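Local coordinates for protein putative dehydrogenase (Pseudomonas fluorescens, PDB 6UUG) that acts as the oxygenase of a two-component, flavin-dependent methanesulfinate monooxygenase system in bacterial sulfur assimilation, at residues Asp51-Pro57 against Arg214-Ser218; Arg61-Arg65 against Ser172-Met176; Pro243-Leu247 against Trp325-Leu331; Cys246-Leu250 against Arg336-Ala340. All blocks are in the same frame, centred on the assembly; numbering follows the deposited sequence.

Contact 1 of 4, residues Asp51-Pro57 against Arg214-Ser218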
loop_
_atom_site.group_PDB
_atom_site.type_symbol
_atom_site.label_atom_id
_atom_site.label_comp_id
_atom_site.label_asym_id
_atom_site.label_seq_id
_atom_site.Cartn_x
_atom_site.Cartn_y
_atom_site.Cartn_z
ATOM N N ASP A 51 20.647 4.127 -23.930
ATOM C CA ASP A 51 19.344 3.538 -23.635
ATOM C C ASP A 51 18.397 3.706 -24.819
ATOM O O ASP A 51 17.618 2.802 -25.136
ATOM C CB ASP A 51 18.760 4.174 -22.372
ATOM C CG ASP A 51 17.329 3.745 -22.107
ATOM O OD1 ASP A 51 17.123 2.606 -21.633
ATOM O OD2 ASP A 51 16.414 4.554 -22.375
ATOM N N GLU A 52 18.480 4.851 -25.501
ATOM C CA GLU A 52 17.687 5.071 -26.707
ATOM C C GLU A 52 18.190 4.212 -27.864
ATOM O O GLU A 52 17.398 3.562 -28.558
ATOM C CB GLU A 52 17.722 6.554 -27.083
ATOM C CG GLU A 52 17.170 6.856 -28.473
ATOM C CD GLU A 52 17.471 8.274 -28.924
ATOM O OE1 GLU A 52 18.115 9.019 -28.153
ATOM O OE2 GLU A 52 17.068 8.643 -30.050
ATOM N N ARG A 53 19.510 4.184 -28.073
ATOM C CA ARG A 53 20.072 3.507 -29.239
ATOM C C ARG A 53 19.875 1.997 -29.171
ATOM O O ARG A 53 19.573 1.361 -30.188
ATOM C CB ARG A 53 21.557 3.847 -29.372
ATOM C CG ARG A 53 22.335 2.904 -30.285
ATOM C CD ARG A 53 23.554 3.573 -30.905
ATOM N NE ARG A 53 24.701 3.633 -30.001
ATOM C CZ ARG A 53 25.020 4.686 -29.253
ATOM N NH1 ARG A 53 24.273 5.785 -29.292
ATOM N NH2 ARG A 53 26.089 4.643 -28.467
ATOM N N GLY A 54 20.037 1.404 -27.990
ATOM C CA GLY A 54 20.003 -0.045 -27.930
ATOM C C GLY A 54 21.252 -0.636 -28.576
ATOM O O GLY A 54 22.284 0.022 -28.735
ATOM N N GLY A 55 21.140 -1.908 -28.954
ATOM C CA GLY A 55 22.231 -2.592 -29.613
ATOM C C GLY A 55 23.335 -3.003 -28.655
ATOM O O GLY A 55 23.180 -2.994 -27.429
ATOM N N THR A 56 24.480 -3.360 -29.240
ATOM C CA THR A 56 25.626 -3.825 -28.464
ATOM C C THR A 56 26.458 -2.638 -27.994
ATOM O O THR A 56 26.892 -1.830 -28.829
ATOM C CB THR A 56 26.491 -4.770 -29.287
ATOM O OG1 THR A 56 25.672 -5.805 -29.846
ATOM C CG2 THR A 56 27.569 -5.416 -28.406
ATOM N N PRO A 57 26.705 -2.489 -26.689
ATOM C CA PRO A 57 27.582 -1.407 -26.191
ATOM C C PRO A 57 29.048 -1.802 -26.307
ATOM O O PRO A 57 29.743 -2.086 -25.325
ATOM C CB PRO A 57 27.118 -1.251 -24.738
ATOM C CG PRO A 57 26.675 -2.640 -24.342
ATOM C CD PRO A 57 26.209 -3.356 -25.603
ATOM N N ARG A 214 18.105 -2.647 -22.583
ATOM C CA ARG A 214 18.148 -2.562 -24.039
ATOM C C ARG A 214 19.534 -2.798 -24.631
ATOM O O ARG A 214 19.673 -2.749 -25.859
ATOM C CB ARG A 214 17.610 -1.203 -24.495
ATOM C CG ARG A 214 16.114 -1.053 -24.213
ATOM C CD ARG A 214 15.532 0.278 -24.689
ATOM N NE ARG A 214 16.004 0.672 -26.016
ATOM C CZ ARG A 214 15.584 0.143 -27.167
ATOM N NH1 ARG A 214 14.680 -0.831 -27.176
ATOM N NH2 ARG A 214 16.083 0.585 -28.318
ATOM N N GLN A 215 20.555 -3.062 -23.811
ATOM C CA GLN A 215 21.894 -3.322 -24.333
ATOM C C GLN A 215 22.478 -4.615 -23.765
ATOM O O GLN A 215 23.699 -4.760 -23.678
ATOM C CB GLN A 215 22.828 -2.140 -24.064
ATOM C CG GLN A 215 22.475 -0.885 -24.880
ATOM C CD GLN A 215 23.605 0.136 -24.932
ATOM O OE1 GLN A 215 24.126 0.565 -23.897
ATOM N NE2 GLN A 215 24.000 0.521 -26.149
ATOM N N THR A 216 21.621 -5.573 -23.404
ATOM C CA THR A 216 22.057 -6.886 -22.938
ATOM C C THR A 216 22.105 -7.941 -24.044
ATOM O O THR A 216 22.483 -9.084 -23.765
ATOM C CB THR A 216 21.145 -7.385 -21.807
ATOM O OG1 THR A 216 19.786 -7.459 -22.276
ATOM C CG2 THR A 216 21.221 -6.446 -20.614
ATOM N N ASP A 217 21.724 -7.597 -25.280
ATOM C CA ASP A 217 21.793 -8.526 -26.417
ATOM C C ASP A 217 21.026 -9.822 -26.149
ATOM O O ASP A 217 21.439 -10.898 -26.581
ATOM C CB ASP A 217 23.250 -8.851 -26.785
ATOM C CG ASP A 217 24.053 -7.622 -27.171
ATOM O OD1 ASP A 217 23.544 -6.799 -27.966
ATOM O OD2 ASP A 217 25.198 -7.481 -26.677
ATOM N N SER A 218 19.895 -9.732 -25.443
ATOM C CA SER A 218 19.199 -10.946 -25.014
ATOM C C SER A 218 18.326 -11.529 -26.124
ATOM O O SER A 218 17.255 -12.083 -25.846
ATOM C CB SER A 218 18.347 -10.678 -23.763
ATOM O OG SER A 218 19.139 -10.369 -22.624
HETATM O O HOH W 1 17.343 -0.091 -21.261
HETATM O O HOH W 2 26.031 1.794 -27.594
#

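Contact 2 of 4, residues Arg61-Arg65 against Ser172-Met176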
loop_
_atom_site.group_PDB
_atom_site.type_symbol
_atom_site.label_atom_id
_atom_site.label_comp_id
_atom_site.label_asym_id
_atom_site.label_seq_id
_atom_site.Cartn_x
_atom_site.Cartn_y
_atom_site.Cartn_z
ATOM N N ARG A 61 31.908 -2.501 -23.486
ATOM C CA ARG A 61 32.384 -3.861 -23.264
ATOM C C ARG A 61 33.899 -3.939 -23.411
ATOM O O ARG A 61 34.566 -4.642 -22.645
ATOM C CB ARG A 61 31.686 -4.826 -24.225
ATOM C CG ARG A 61 30.170 -4.950 -23.991
ATOM C CD ARG A 61 29.480 -5.766 -25.080
ATOM N NE ARG A 61 29.987 -7.130 -25.116
ATOM C CZ ARG A 61 29.481 -8.142 -24.417
ATOM N NH1 ARG A 61 28.425 -7.957 -23.620
ATOM N NH2 ARG A 61 30.034 -9.343 -24.511
ATOM N N ASP A 62 34.468 -3.206 -24.379
ATOM C CA ASP A 62 35.926 -3.172 -24.495
ATOM C C ASP A 62 36.561 -2.491 -23.286
ATOM O O ASP A 62 37.639 -2.893 -22.834
ATOM C CB ASP A 62 36.346 -2.462 -25.788
ATOM C CG ASP A 62 36.120 -3.314 -27.032
ATOM O OD1 ASP A 62 35.963 -4.551 -26.907
ATOM O OD2 ASP A 62 36.104 -2.735 -28.140
ATOM N N ALA A 63 35.909 -1.455 -22.752
ATOM C CA ALA A 63 36.407 -0.815 -21.539
ATOM C C ALA A 63 36.441 -1.793 -20.369
ATOM O O ALA A 63 37.344 -1.732 -19.530
ATOM C CB ALA A 63 35.551 0.404 -21.198
ATOM N N LEU A 64 35.457 -2.693 -20.290
ATOM C CA LEU A 64 35.506 -3.766 -19.298
ATOM C C LEU A 64 36.673 -4.712 -19.561
ATOM O O LEU A 64 37.377 -5.111 -18.624
ATOM C CB LEU A 64 34.179 -4.536 -19.286
ATOM C CG LEU A 64 32.980 -3.777 -18.708
ATOM C CD1 LEU A 64 31.708 -4.612 -18.876
ATOM C CD2 LEU A 64 33.208 -3.467 -17.251
ATOM N N ARG A 65 36.896 -5.081 -20.824
ATOM C CA ARG A 65 38.040 -5.928 -21.164
ATOM C C ARG A 65 39.349 -5.324 -20.667
ATOM O O ARG A 65 40.154 -6.000 -20.016
ATOM C CB ARG A 65 38.101 -6.152 -22.675
ATOM C CG ARG A 65 37.074 -7.124 -23.202
ATOM C CD ARG A 65 37.173 -7.275 -24.706
ATOM N NE ARG A 65 36.301 -8.356 -25.146
ATOM C CZ ARG A 65 35.057 -8.192 -25.587
ATOM N NH1 ARG A 65 34.532 -6.978 -25.700
ATOM N NH2 ARG A 65 34.342 -9.254 -25.939
ATOM N N SER A 172 26.304 -11.783 -28.037
ATOM C CA SER A 172 27.031 -11.006 -29.027
ATOM C C SER A 172 28.293 -10.412 -28.415
ATOM O O SER A 172 28.336 -10.080 -27.227
ATOM C CB SER A 172 26.149 -9.890 -29.581
ATOM O OG SER A 172 24.893 -10.412 -29.967
ATOM N N ASP A 173 29.329 -10.281 -29.246
ATOM C CA ASP A 173 30.621 -9.754 -28.809
ATOM C C ASP A 173 31.172 -10.545 -27.621
ATOM O O ASP A 173 31.805 -9.992 -26.723
ATOM C CB ASP A 173 30.517 -8.263 -28.477
ATOM C CG ASP A 173 31.858 -7.633 -28.166
ATOM O OD1 ASP A 173 32.802 -7.808 -28.975
ATOM O OD2 ASP A 173 31.964 -6.964 -27.110
ATOM N N SER A 174 30.923 -11.844 -27.592
ATOM C CA SER A 174 31.460 -12.687 -26.535
ATOM C C SER A 174 32.481 -13.653 -27.117
ATOM O O SER A 174 32.511 -13.915 -28.323
ATOM C CB SER A 174 30.351 -13.460 -25.806
ATOM O OG SER A 174 29.837 -14.528 -26.588
ATOM N N GLN A 175 33.340 -14.159 -26.237
ATOM C CA GLN A 175 34.342 -15.148 -26.614
ATOM C C GLN A 175 33.909 -16.570 -26.305
ATOM O O GLN A 175 34.242 -17.495 -27.060
ATOM C CB GLN A 175 35.671 -14.848 -25.905
ATOM C CG GLN A 175 36.486 -13.714 -26.529
ATOM C CD GLN A 175 35.764 -12.384 -26.533
ATOM O OE1 GLN A 175 35.506 -11.795 -25.478
ATOM N NE2 GLN A 175 35.436 -11.892 -27.729
ATOM N N MET A 176 33.163 -16.766 -25.224
ATOM C CA MET A 176 32.692 -18.079 -24.822
ATOM C C MET A 176 31.215 -17.983 -24.477
ATOM O O MET A 176 30.732 -16.925 -24.058
ATOM C CB MET A 176 33.479 -18.622 -23.619
ATOM C CG MET A 176 34.951 -18.929 -23.892
ATOM S SD MET A 176 35.174 -20.377 -24.955
ATOM C CE MET A 176 34.498 -21.689 -23.937
HETATM O O HOH W 3 38.422 -10.406 -25.220
#

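Contact 3 of 4, residues Pro243-Leu247 against Trp325-Leu331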
loop_
_atom_site.group_PDB
_atom_site.type_symbol
_atom_site.label_atom_id
_atom_site.label_comp_id
_atom_site.label_asym_id
_atom_site.label_seq_id
_atom_site.Cartn_x
_atom_site.Cartn_y
_atom_site.Cartn_z
ATOM N N PRO A 243 24.825 -29.725 -2.870
ATOM C CA PRO A 243 24.485 -28.368 -2.406
ATOM C C PRO A 243 25.399 -27.282 -2.951
ATOM O O PRO A 243 24.927 -26.194 -3.323
ATOM C CB PRO A 243 24.611 -28.482 -0.878
ATOM C CG PRO A 243 24.290 -29.899 -0.579
ATOM C CD PRO A 243 24.826 -30.700 -1.759
ATOM N N PHE A 244 26.707 -27.548 -3.001
ATOM C CA PHE A 244 27.651 -26.587 -3.568
ATOM C C PHE A 244 27.334 -26.304 -5.035
ATOM O O PHE A 244 27.258 -25.139 -5.450
ATOM C CB PHE A 244 29.079 -27.120 -3.375
ATOM C CG PHE A 244 30.172 -26.177 -3.820
ATOM C CD1 PHE A 244 30.274 -24.902 -3.287
ATOM C CD2 PHE A 244 31.126 -26.591 -4.748
ATOM C CE1 PHE A 244 31.283 -24.040 -3.692
ATOM C CE2 PHE A 244 32.137 -25.745 -5.143
ATOM C CZ PHE A 244 32.220 -24.469 -4.617
ATOM N N ALA A 245 27.128 -27.354 -5.840
ATOM C CA ALA A 245 26.706 -27.135 -7.220
ATOM C C ALA A 245 25.400 -26.348 -7.276
ATOM O O ALA A 245 25.195 -25.522 -8.176
ATOM C CB ALA A 245 26.548 -28.470 -7.951
ATOM N N CYS A 246 24.505 -26.602 -6.325
ATOM C CA CYS A 246 23.218 -25.917 -6.266
ATOM C C CYS A 246 23.344 -24.468 -5.826
ATOM O O CYS A 246 22.318 -23.782 -5.715
ATOM C CB CYS A 246 22.270 -26.677 -5.339
ATOM S SG CYS A 246 21.643 -28.234 -6.101
ATOM N N LEU A 247 24.558 -23.966 -5.586
ATOM C CA LEU A 247 24.703 -22.522 -5.438
ATOM C C LEU A 247 24.528 -21.778 -6.753
ATOM O O LEU A 247 24.299 -20.567 -6.731
ATOM C CB LEU A 247 26.066 -22.156 -4.857
ATOM C CG LEU A 247 26.365 -22.500 -3.406
ATOM C CD1 LEU A 247 27.816 -22.098 -3.114
ATOM C CD2 LEU A 247 25.406 -21.869 -2.407
ATOM N N TRP A 325 30.006 -20.424 -0.055
ATOM C CA TRP A 325 30.994 -20.722 -1.086
ATOM C C TRP A 325 32.277 -21.261 -0.468
ATOM O O TRP A 325 32.893 -22.196 -1.000
ATOM C CB TRP A 325 31.290 -19.461 -1.898
ATOM C CG TRP A 325 32.237 -19.672 -3.028
ATOM C CD1 TRP A 325 33.611 -19.528 -2.994
ATOM C CD2 TRP A 325 31.910 -20.079 -4.359
ATOM N NE1 TRP A 325 34.140 -19.819 -4.231
ATOM C CE2 TRP A 325 33.119 -20.167 -5.082
ATOM C CE3 TRP A 325 30.709 -20.395 -5.012
ATOM C CZ2 TRP A 325 33.159 -20.533 -6.423
ATOM C CZ3 TRP A 325 30.751 -20.746 -6.353
ATOM C CH2 TRP A 325 31.968 -20.818 -7.042
ATOM N N ALA A 326 32.682 -20.690 0.665
ATOM C CA ALA A 326 33.935 -21.097 1.306
ATOM C C ALA A 326 33.905 -22.536 1.802
ATOM O O ALA A 326 34.974 -23.128 2.024
ATOM C CB ALA A 326 34.257 -20.156 2.466
ATOM N N LYS A 327 32.722 -23.120 1.988
ATOM C CA LYS A 327 32.641 -24.511 2.423
ATOM C C LYS A 327 32.864 -25.488 1.281
ATOM O O LYS A 327 33.185 -26.656 1.533
ATOM C CB LYS A 327 31.297 -24.778 3.102
ATOM C CG LYS A 327 31.110 -23.867 4.311
ATOM C CD LYS A 327 30.270 -24.485 5.397
ATOM C CE LYS A 327 30.199 -23.542 6.590
ATOM N NZ LYS A 327 29.883 -22.142 6.151
ATOM N N GLY A 328 32.725 -25.035 0.041
ATOM C CA GLY A 328 32.954 -25.874 -1.107
ATOM C C GLY A 328 32.054 -27.090 -1.111
ATOM O O GLY A 328 30.900 -27.049 -0.662
ATOM N N PRO A 329 32.579 -28.207 -1.621
ATOM C CA PRO A 329 31.782 -29.444 -1.689
ATOM C C PRO A 329 31.282 -29.953 -0.345
ATOM O O PRO A 329 30.390 -30.808 -0.342
ATOM C CB PRO A 329 32.750 -30.443 -2.336
ATOM C CG PRO A 329 33.639 -29.581 -3.186
ATOM C CD PRO A 329 33.836 -28.315 -2.388
ATOM N N ASN A 330 31.795 -29.451 0.780
ATOM C CA ASN A 330 31.278 -29.815 2.095
ATOM C C ASN A 330 30.025 -29.044 2.493
ATOM O O ASN A 330 29.549 -29.218 3.619
ATOM C CB ASN A 330 32.349 -29.596 3.158
ATOM C CG ASN A 330 33.539 -30.511 2.967
ATOM O OD1 ASN A 330 33.403 -31.605 2.417
ATOM N ND2 ASN A 330 34.712 -30.067 3.399
ATOM N N LEU A 331 29.498 -28.190 1.621
ATOM C CA LEU A 331 28.321 -27.396 1.960
ATOM C C LEU A 331 27.117 -28.297 2.221
ATOM O O LEU A 331 26.821 -29.202 1.434
ATOM C CB LEU A 331 28.025 -26.413 0.821
ATOM C CG LEU A 331 26.840 -25.450 1.024
ATOM C CD1 LEU A 331 27.085 -24.475 2.171
ATOM C CD2 LEU A 331 26.564 -24.693 -0.264
HETATM O O HOH W 4 27.820 -29.717 -1.222
#

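Contact 4 of 4, residues Cys246-Leu250 against Arg336-Ala340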
loop_
_atom_site.group_PDB
_atom_site.type_symbol
_atom_site.label_atom_id
_atom_site.label_comp_id
_atom_site.label_asym_id
_atom_site.label_seq_id
_atom_site.Cartn_x
_atom_site.Cartn_y
_atom_site.Cartn_z
ATOM N N CYS A 246 24.505 -26.602 -6.325
ATOM C CA CYS A 246 23.218 -25.917 -6.266
ATOM C C CYS A 246 23.344 -24.468 -5.826
ATOM O O CYS A 246 22.318 -23.782 -5.715
ATOM C CB CYS A 246 22.270 -26.677 -5.339
ATOM S SG CYS A 246 21.643 -28.234 -6.101
ATOM N N LEU A 247 24.558 -23.966 -5.586
ATOM C CA LEU A 247 24.703 -22.522 -5.438
ATOM C C LEU A 247 24.528 -21.778 -6.753
ATOM O O LEU A 247 24.299 -20.567 -6.731
ATOM C CB LEU A 247 26.066 -22.156 -4.857
ATOM C CG LEU A 247 26.365 -22.500 -3.406
ATOM C CD1 LEU A 247 27.816 -22.098 -3.114
ATOM C CD2 LEU A 247 25.406 -21.869 -2.407
ATOM N N ARG A 248 24.623 -22.462 -7.894
ATOM C CA ARG A 248 24.568 -21.752 -9.171
ATOM C C ARG A 248 23.291 -20.935 -9.338
ATOM O O ARG A 248 23.387 -19.743 -9.677
ATOM C CB ARG A 248 24.749 -22.749 -10.325
ATOM C CG ARG A 248 25.098 -22.100 -11.667
ATOM C CD ARG A 248 23.897 -21.715 -12.491
ATOM N NE ARG A 248 24.343 -21.122 -13.744
ATOM C CZ ARG A 248 23.571 -20.460 -14.599
ATOM N NH1 ARG A 248 22.276 -20.296 -14.358
ATOM N NH2 ARG A 248 24.107 -19.956 -15.702
ATOM N N PRO A 249 22.088 -21.479 -9.137
ATOM C CA PRO A 249 20.899 -20.621 -9.284
ATOM C C PRO A 249 20.833 -19.517 -8.243
ATOM O O PRO A 249 20.260 -18.455 -8.521
ATOM C CB PRO A 249 19.730 -21.609 -9.142
ATOM C CG PRO A 249 20.296 -22.760 -8.360
ATOM C CD PRO A 249 21.720 -22.873 -8.823
ATOM N N LEU A 250 21.408 -19.734 -7.060
ATOM C CA LEU A 250 21.383 -18.713 -6.021
ATOM C C LEU A 250 22.298 -17.546 -6.381
ATOM O O LEU A 250 21.971 -16.385 -6.100
ATOM C CB LEU A 250 21.762 -19.333 -4.673
ATOM C CG LEU A 250 20.906 -20.520 -4.215
ATOM C CD1 LEU A 250 21.272 -20.937 -2.798
ATOM C CD2 LEU A 250 19.419 -20.137 -4.283
ATOM N N ARG A 336 22.660 -24.338 2.399
ATOM C CA ARG A 336 22.200 -23.872 1.090
ATOM C C ARG A 336 20.771 -23.339 1.177
ATOM O O ARG A 336 20.456 -22.288 0.611
ATOM C CB ARG A 336 22.282 -25.010 0.064
ATOM C CG ARG A 336 22.076 -24.577 -1.385
ATOM C CD ARG A 336 20.609 -24.643 -1.811
ATOM N NE ARG A 336 20.511 -24.332 -3.231
ATOM C CZ ARG A 336 19.394 -24.018 -3.868
ATOM N NH1 ARG A 336 18.231 -23.977 -3.216
ATOM N NH2 ARG A 336 19.451 -23.738 -5.164
ATOM N N GLY A 337 19.889 -24.070 1.860
ATOM C CA GLY A 337 18.492 -23.646 1.944
ATOM C C GLY A 337 18.312 -22.329 2.676
ATOM O O GLY A 337 17.510 -21.482 2.262
ATOM N N HIS A 338 19.026 -22.146 3.786
ATOM C CA HIS A 338 18.947 -20.878 4.510
ATOM C C HIS A 338 19.467 -19.727 3.661
ATOM O O HIS A 338 18.918 -18.619 3.704
ATOM C CB HIS A 338 19.711 -20.977 5.834
ATOM C CG HIS A 338 18.979 -21.769 6.873
ATOM N ND1 HIS A 338 18.974 -23.145 6.893
ATOM C CD2 HIS A 338 18.182 -21.377 7.895
ATOM C CE1 HIS A 338 18.229 -23.569 7.898
ATOM N NE2 HIS A 338 17.739 -22.515 8.523
ATOM N N LEU A 339 20.529 -19.961 2.885
ATOM C CA LEU A 339 20.983 -18.946 1.935
ATOM C C LEU A 339 19.897 -18.636 0.907
ATOM O O LEU A 339 19.630 -17.469 0.602
ATOM C CB LEU A 339 22.262 -19.408 1.225
ATOM C CG LEU A 339 22.789 -18.500 0.109
ATOM C CD1 LEU A 339 23.110 -17.091 0.615
ATOM C CD2 LEU A 339 24.030 -19.120 -0.569
ATOM N N ALA A 340 19.293 -19.677 0.336
ATOM C CA ALA A 340 18.244 -19.472 -0.659
ATOM C C ALA A 340 17.107 -18.608 -0.109
ATOM O O ALA A 340 16.603 -17.716 -0.806
ATOM C CB ALA A 340 17.713 -20.825 -1.131
#

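Contact 1 of 4, residues Asp51-Pro57 against Arg214-Ser218
Arg214 lays the edge of its guanidinium against the last turn of helix 32-53. Its NE donates to Asp51 O at 2.8 Å, with the oxygen in the guanidinium plane and the donor almost straight ahead of the carbonyl. Arg214 NH2 reaches Glu52 O at 3.3 Å, from above that carbonyl's plane. The bend at chi3 (43°) turns the edge back onto these two carbonyls. NH1 bonds to Asn210 O in its own loop. The Asp51 carboxylate crosses the arginine at about a right angle and is not paired with it. Its OD2 forms salt bridges to Arg375 and Arg381, and OD1 takes a water that also accepts from Arg214 N.

Gln215 runs past Pro57 in the opposite direction. Its OE1 lies 3.6 Å from Pro57 CB, and the same oxygen accepts from Arg50. Gln215 NE2 donates to Gly54 O at 3.1 Å, approaching from above the carbonyl plane. Thr56 OG1 donates to Asp217 OD1 at 3.0 Å, crossing the aspartate at about a right angle.

Gly54 leaves the helix with positive phi, and a side chain there would run into Arg214 NH2. Cutting Arg214 back to an alanine would probably leave the carbonyls of Asp51 and Glu52 without these donors and open a gap beside Gly54. Arg214 thus ties the end of helix 32-53, in the N-terminal region of the acyl-CoA dehydrogenase family, to the loop before strand 221-228. Its positive charge sits at the carbonyl end of the helix, where it would probably interact favourably with the helix dipole.

Contact 2 of 4, residues Arg61-Arg65 against Ser172-Met176
Asp173 OD2 is gripped by two arginines of helix 58-67. Arg61 NE reaches Asp173 OD2 at 2.8 Å on its anti lone pair, and Arg65 NH1 reaches the same OD2 at 2.9 Å on the syn side, somewhat out of the carboxylate plane. Asp62, weakly bonded to Arg65 NH1, completes a salt-bridge network. It joins helix 58-67, in the N-terminal region of the acyl-CoA dehydrogenase family, to the loop leading into strand 176-183.

Each arginine also holds the backbone of Asp173. Arg61 uses NE and NH2, side-on, one for the carboxylate and one for the carbonyl. Arg65 does the same end-on with NH1 and NH2. Arg61 NH2 comes to Asp173 O at 2.9 Å and Arg65 NH2 at 2.8 Å, from opposite faces of the carbonyl plane. The aspartate holds CG anti to its own N (chi1 -174°), which carries the carboxylate out between the two guanidinium groups. Both guanidinium planes stand steeply to the carboxylate.

Two positive charges therefore share one carboxylate. Lys58 adds a third, through Asp173 OD1, and also pairs with Asp62. This gathering of charge would probably favour an ionised aspartate. Phe138 makes a cation-pi contact with Arg61.

Gln175 completes the grip on Arg65. Gln175 OE1 also accepts from Phe138 N; Arg65 NH2 meets Gln175 OE1 on a lone pair, in the carbonyl plane, at 2.8 Å and nearly straight (171°).

Contact 3 of 4, residues Pro243-Leu247 against Trp325-Leu331
Phe244 meets Trp325 edge-to-face. Its CE1 corner points at the face of the six-membered ring of Trp325, over the rim, 3.9 Å from CE3. The ring centroids are 5.1 Å apart and the planes are inclined at 54°. Trp85 makes a further edge-to-face contact with the same tryptophan.

A CH-pi contact holds a face of the phenylalanine. Gly328 CA sits over the ring centre, 3.6 Å from the Phe244 centroid, and Pro329 N lies over the rim on that face. The ring is swung under this turn with CG anti to the backbone N (chi1 -175°). Gly328 has just left helix 294-327 with positive phi, and its bare CA can come down onto the ring.

Most other side-chain contacts are apolar. Leu247 and Leu331 reach toward each other tip to tip, with Leu247 CD2 3.7 Å from Leu331 CD2. Leu247 CD1 packs beside Trp325 CE3 at 3.9 Å. Pro243 CB lies near Leu331 CG but closer to Leu331 O, at 3.3 Å. Arg117 and Leu118 of helix 100-119 also touch the side chains of Phe244 and Trp325.

Polar linkage comes through one water. It accepts from Phe244 N at 3.0 Å and donates to Pro329 O and Leu331 O.

No direct hydrogen bond crosses between the two segments. The type I beta turn from Phe244 to Leu247, leading into helix 247-277, is thus fitted to the end of helix 294-327 by ring and methyl shape, in the helical C-terminal part of an acyl-CoA dehydrogenase-like fold, while the water satisfies backbone groups at the junction.

Contact 4 of 4, residues Cys246-Leu250 against Arg336-Ala340
The guanidinium of Arg336 carries Leu250 CD1 over one face, 3.5 Å above its plane and toward the rim. At its edge, in the plane, lie the Cys246 carbonyl and Pro249 CG, the latter 3.4 Å from NH2. Pro249 crosses the arginine at about a right angle.

The edge grips one oxygen twice. Arg336 NH2 donates to Cys246 O at 2.9 Å, and NE to the same atom at 3.1 Å. The NH2 bond is tilted 15° from the carbonyl plane, whereas NE comes from well above it. Arg336 starts with CG anti to its N and then bends at chi2 (-91°), which turns the guanidinium across to the start of helix 247-277. NH2 also forms a salt bridge with the terminal carboxylate of Ser415.

Beside the arginine the packing is apolar. Leu250 CD2 touches Ala340 CB at 3.6 Å, while its CD1 faces Leu339 CD2 at 4.0 Å. Leu339 CD2 also meets Leu247 CD2 at 3.6 Å, the two leucines crossing at about a right angle. Leu320, Leu321 and Ala324 of helix 294-327 touch Leu339 as well.

A leucine in place of Arg336 would probably leave Cys246 O without both donors and the Ser415 carboxylate without this positive partner, in a buried setting. The contact joins helices 247-277 and 333-360, with the chain terminus drawn in beside them. Such helix-on-helix packing is characteristic of the C-terminal helical domain of the acyl-CoA dehydrogenase fold.

Contacts 1 and 2 come first along the chain, with the ranges of contact 2 falling between those of contact 1. Their centres are 14 Å apart, and they touch where Thr56 meets Arg61 and Asp173. They fasten helix 32-53 and helix 58-67, respectively, to loops of the beta region. Contacts 3 and 4 overlap in sequence, sharing Cys246 and Leu247, with centres 9 Å apart. They link the start of helix 247-277 to helices 294-327 and 333-360. Contacts 1 and 4 lie on opposite sides of the chain's centre, their centres about 30 Å apart. One pair thus ties helix to beta region, the other helix to helix.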